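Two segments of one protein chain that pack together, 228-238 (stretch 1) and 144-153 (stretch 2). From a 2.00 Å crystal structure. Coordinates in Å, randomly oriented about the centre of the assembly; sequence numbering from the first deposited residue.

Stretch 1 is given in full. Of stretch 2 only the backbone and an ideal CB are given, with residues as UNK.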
# COMPACT_ATOMS: atom_id res chain seq x y z
N GLU A 228 -2.84 12.08 9.59
CA GLU A 228 -3.78 11.10 10.14
C GLU A 228 -3.38 9.69 9.73
O GLU A 228 -3.43 8.76 10.55
CB GLU A 228 -5.21 11.43 9.70
CG GLU A 228 -6.31 10.54 10.30
CD GLU A 228 -6.55 10.81 11.78
OE1 GLU A 228 -6.02 11.81 12.31
OE2 GLU A 228 -7.28 10.01 12.43
N TRP A 229 -2.99 9.50 8.47
CA TRP A 229 -2.48 8.20 8.04
C TRP A 229 -1.29 7.78 8.89
O TRP A 229 -1.24 6.65 9.39
CB TRP A 229 -2.08 8.23 6.57
CG TRP A 229 -1.21 7.04 6.21
CD1 TRP A 229 0.14 7.03 6.04
CD2 TRP A 229 -1.66 5.69 5.99
NE1 TRP A 229 0.57 5.75 5.73
CE2 TRP A 229 -0.52 4.91 5.71
CE3 TRP A 229 -2.91 5.06 6.04
CZ2 TRP A 229 -0.59 3.53 5.43
CZ3 TRP A 229 -2.98 3.68 5.78
CH2 TRP A 229 -1.82 2.94 5.47
N LEU A 230 -0.31 8.69 9.06
CA LEU A 230 0.93 8.32 9.75
C LEU A 230 0.67 7.94 11.20
O LEU A 230 1.21 6.93 11.67
CB LEU A 230 1.95 9.46 9.69
CG LEU A 230 2.39 9.78 8.26
CD1 LEU A 230 2.94 11.20 8.16
CD2 LEU A 230 3.38 8.73 7.72
N VAL A 231 -0.12 8.73 11.92
CA VAL A 231 -0.29 8.46 13.35
C VAL A 231 -1.04 7.14 13.54
O VAL A 231 -0.72 6.37 14.46
CB VAL A 231 -0.99 9.64 14.08
CG1 VAL A 231 -0.14 10.91 13.98
CG2 VAL A 231 -2.38 9.90 13.53
N ARG A 232 -2.02 6.85 12.69
CA ARG A 232 -2.74 5.58 12.81
C ARG A 232 -1.84 4.39 12.49
O ARG A 232 -1.79 3.42 13.25
CB ARG A 232 -3.97 5.61 11.92
CG ARG A 232 -5.00 6.61 12.43
CD ARG A 232 -6.40 6.27 11.97
NE ARG A 232 -7.34 7.25 12.50
CZ ARG A 232 -8.12 7.06 13.56
NH1 ARG A 232 -8.08 5.91 14.22
NH2 ARG A 232 -8.93 8.03 13.96
N LEU A 233 -1.10 4.45 11.38
CA LEU A 233 -0.19 3.35 11.08
C LEU A 233 0.85 3.20 12.18
O LEU A 233 1.15 2.08 12.62
CB LEU A 233 0.50 3.55 9.73
CG LEU A 233 1.40 2.40 9.24
CD1 LEU A 233 0.62 1.07 8.99
CD2 LEU A 233 2.17 2.82 7.98
N ARG A 234 1.39 4.32 12.67
CA ARG A 234 2.42 4.24 13.70
C ARG A 234 1.86 3.67 15.00
O ARG A 234 2.58 2.95 15.71
CB ARG A 234 3.02 5.63 13.92
CG ARG A 234 4.17 5.66 14.91
CD ARG A 234 4.66 7.09 15.07
NE ARG A 234 3.68 7.95 15.75
CZ ARG A 234 3.80 9.27 15.86
NH1 ARG A 234 4.84 9.90 15.31
NH2 ARG A 234 2.90 9.98 16.53
N ASP A 235 0.60 3.95 15.31
CA ASP A 235 -0.05 3.35 16.48
C ASP A 235 -0.10 1.83 16.37
O ASP A 235 -0.13 1.13 17.39
CB ASP A 235 -1.48 3.87 16.62
CG ASP A 235 -1.55 5.26 17.22
OD1 ASP A 235 -0.54 5.73 17.78
OD2 ASP A 235 -2.63 5.88 17.13
N TYR A 236 -0.15 1.29 15.15
CA TYR A 236 -0.22 -0.15 14.95
C TYR A 236 1.14 -0.83 14.97
O TYR A 236 1.20 -2.06 15.10
CB TYR A 236 -0.90 -0.47 13.61
CG TYR A 236 -2.40 -0.57 13.77
CD1 TYR A 236 -3.16 0.55 14.08
CD2 TYR A 236 -3.05 -1.79 13.65
CE1 TYR A 236 -4.54 0.47 14.25
CE2 TYR A 236 -4.44 -1.88 13.82
CZ TYR A 236 -5.17 -0.75 14.13
OH TYR A 236 -6.53 -0.83 14.30
N VAL A 237 2.24 -0.07 14.84
CA VAL A 237 3.56 -0.70 14.78
C VAL A 237 3.86 -1.59 15.99
O VAL A 237 4.36 -2.70 15.80
CB VAL A 237 4.64 0.38 14.57
CG1 VAL A 237 6.03 -0.19 14.82
CG2 VAL A 237 4.51 0.96 13.14
N PRO A 238 3.59 -1.16 17.24
CA PRO A 238 3.86 -2.09 18.37
C PRO A 238 3.10 -3.40 18.26
O PRO A 238 3.65 -4.45 18.59
CB PRO A 238 3.42 -1.27 19.59
CG PRO A 238 3.62 0.17 19.17
CD PRO A 238 3.25 0.19 17.71
N UNK A 144 6.22 10.20 3.49
CA UNK A 144 6.24 10.21 4.95
C UNK A 144 6.26 8.81 5.56
O UNK A 144 6.89 8.61 6.60
CB UNK A 144 5.02 10.98 5.48
N UNK A 145 5.59 7.84 4.93
CA UNK A 145 5.58 6.50 5.51
C UNK A 145 6.99 5.89 5.54
O UNK A 145 7.39 5.26 6.52
CB UNK A 145 4.63 5.59 4.72
N UNK A 146 7.75 6.08 4.46
CA UNK A 146 9.11 5.56 4.43
C UNK A 146 10.01 6.17 5.48
O UNK A 146 10.89 5.49 6.02
CB UNK A 146 9.72 5.79 3.05
N UNK A 147 9.80 7.45 5.80
CA UNK A 147 10.57 8.12 6.86
C UNK A 147 10.09 7.69 8.24
O UNK A 147 10.89 7.48 9.16
CB UNK A 147 10.46 9.64 6.72
N UNK A 148 8.77 7.55 8.42
CA UNK A 148 8.22 7.22 9.73
C UNK A 148 8.63 5.81 10.17
O UNK A 148 8.93 5.59 11.35
CB UNK A 148 6.69 7.34 9.71
N UNK A 149 8.62 4.86 9.25
CA UNK A 149 8.90 3.47 9.63
C UNK A 149 10.37 3.22 9.89
O UNK A 149 10.70 2.26 10.60
CB UNK A 149 8.41 2.52 8.54
N UNK A 150 11.26 4.07 9.37
CA UNK A 150 12.70 3.81 9.45
C UNK A 150 13.20 3.56 10.87
O UNK A 150 13.95 2.59 11.06
CB UNK A 150 13.47 4.99 8.85
N UNK A 151 12.86 4.36 11.90
CA UNK A 151 13.40 4.07 13.24
C UNK A 151 12.91 2.76 13.85
O UNK A 151 13.48 2.34 14.86
CB UNK A 151 13.04 5.22 14.19
N UNK A 152 11.90 2.11 13.28
CA UNK A 152 11.43 0.84 13.81
C UNK A 152 12.09 -0.36 13.13
O UNK A 152 11.79 -1.51 13.48
CB UNK A 152 9.91 0.75 13.66
N UNK A 153 13.00 -0.11 12.19
CA UNK A 153 13.71 -1.15 11.46
C UNK A 153 14.79 -1.76 12.35
O UNK A 153 15.10 -1.23 13.43
CB UNK A 153 14.32 -0.59 10.17

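Stretch 1 is a helix that offers Trp 229, Leu 230, Leu 233, Arg 234 and Val 237 to a second helix running the same general way, its axis inclined by 35° and 10.4 Å away at closest approach.

Position 144 points its CB toward stretch 1, and the ideal CB already lies 3.4 Å from Leu 230 CD1, which is tight. Small residues such as Ala, Ser or Cys fit most easily; a larger chain has little room on the side of Leu 230 CD1. The deposited residue is Cys 144, whose CB makes the contact.

At 145 the CB points sideways, 4.2 Å from Trp 229 NE1 and 4.5 Å from Leu 230 CD2. An indole donor beside leucine methyls asks for a short acceptor: Ser or Asn could accept the hydrogen; Thr adds a methyl for the leucines. Thr 145 supplies both. Trp 229 NE1 donates a hydrogen bond to Thr 145 OG1 at 2.8 Å, with the hydroxyl at the ring edge, near its plane, while Thr 145 CG2 rests 4.0 Å from Leu 233 CD2.

Positions 146 and 147 have no part of stretch 1 within 5.5 Å of their ideal CBs, so this contact sets no preference. They are Gly 146 and Val 147.

Position 148 points toward stretch 1, its ideal CB 4.1 Å from Leu 230 CD2, with Leu 233 and the aliphatic start of Arg 234 beyond. A long, flexible apolar chain suits this groove; Leu or Ile could fill part of it. Met 148 bends through chi2 and chi3, both m, bringing CE to 3.7 Å from Leu 233 CD2 and SD to 3.7 Å from Arg 234 CB. It has the largest area covered by stretch 1 of any residue here.

At 149 the CB points sideways and is itself out of contact, so only a side chain with reach can join in; Leu or Met would serve. Leu 149 comes nearer at its end, placing CD2 4.0 Å from Val 237 CG2.

The 3-10 segment carries 150 and 151 clear of stretch 1, which leaves Ala 150 and Pro 151 unconstrained from this side.

Position 152 points back toward stretch 1, its ideal CB 4.2 Å from Val 237 CG1. A flat ring or a branched aliphatic chain could cover that methyl. His 152 takes chi1 m and lays a ring face against it: Val 237 CG1 sits 4.0 Å from the centroid of the His 152 ring, a CH-pi contact.

Position 153 is out of reach; it is Leu 153.

Stretch 2 144-153: CTGVMLAPHL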
# COMPACT_ATOMS: atom_id res chain seq x y z
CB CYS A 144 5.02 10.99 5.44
SG CYS A 144 5.18 12.74 4.99
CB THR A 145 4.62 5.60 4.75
OG1 THR A 145 3.28 6.07 4.97
CG2 THR A 145 4.71 4.15 5.24
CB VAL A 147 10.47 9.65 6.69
CG1 VAL A 147 11.26 10.38 7.79
CG2 VAL A 147 10.96 10.05 5.29
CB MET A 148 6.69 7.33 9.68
CG MET A 148 5.99 7.04 11.04
SD MET A 148 5.63 5.26 11.26
CE MET A 148 4.23 5.07 10.16
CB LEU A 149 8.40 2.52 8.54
CG LEU A 149 6.88 2.42 8.36
CD1 LEU A 149 6.55 1.60 7.11
CD2 LEU A 149 6.22 1.82 9.61
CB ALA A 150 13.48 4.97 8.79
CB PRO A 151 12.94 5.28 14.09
CG PRO A 151 11.91 5.99 13.28
CD PRO A 151 12.18 5.67 11.85
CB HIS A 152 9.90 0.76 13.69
CG HIS A 152 9.21 1.95 14.29
ND1 HIS A 152 9.06 2.11 15.65
CD2 HIS A 152 8.67 3.05 13.72
CE1 HIS A 152 8.44 3.25 15.89
NE2 HIS A 152 8.19 3.84 14.73
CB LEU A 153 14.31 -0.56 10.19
CG LEU A 153 13.30 -0.23 9.09
CD1 LEU A 153 13.95 0.51 7.93
CD2 LEU A 153 12.65 -1.52 8.58
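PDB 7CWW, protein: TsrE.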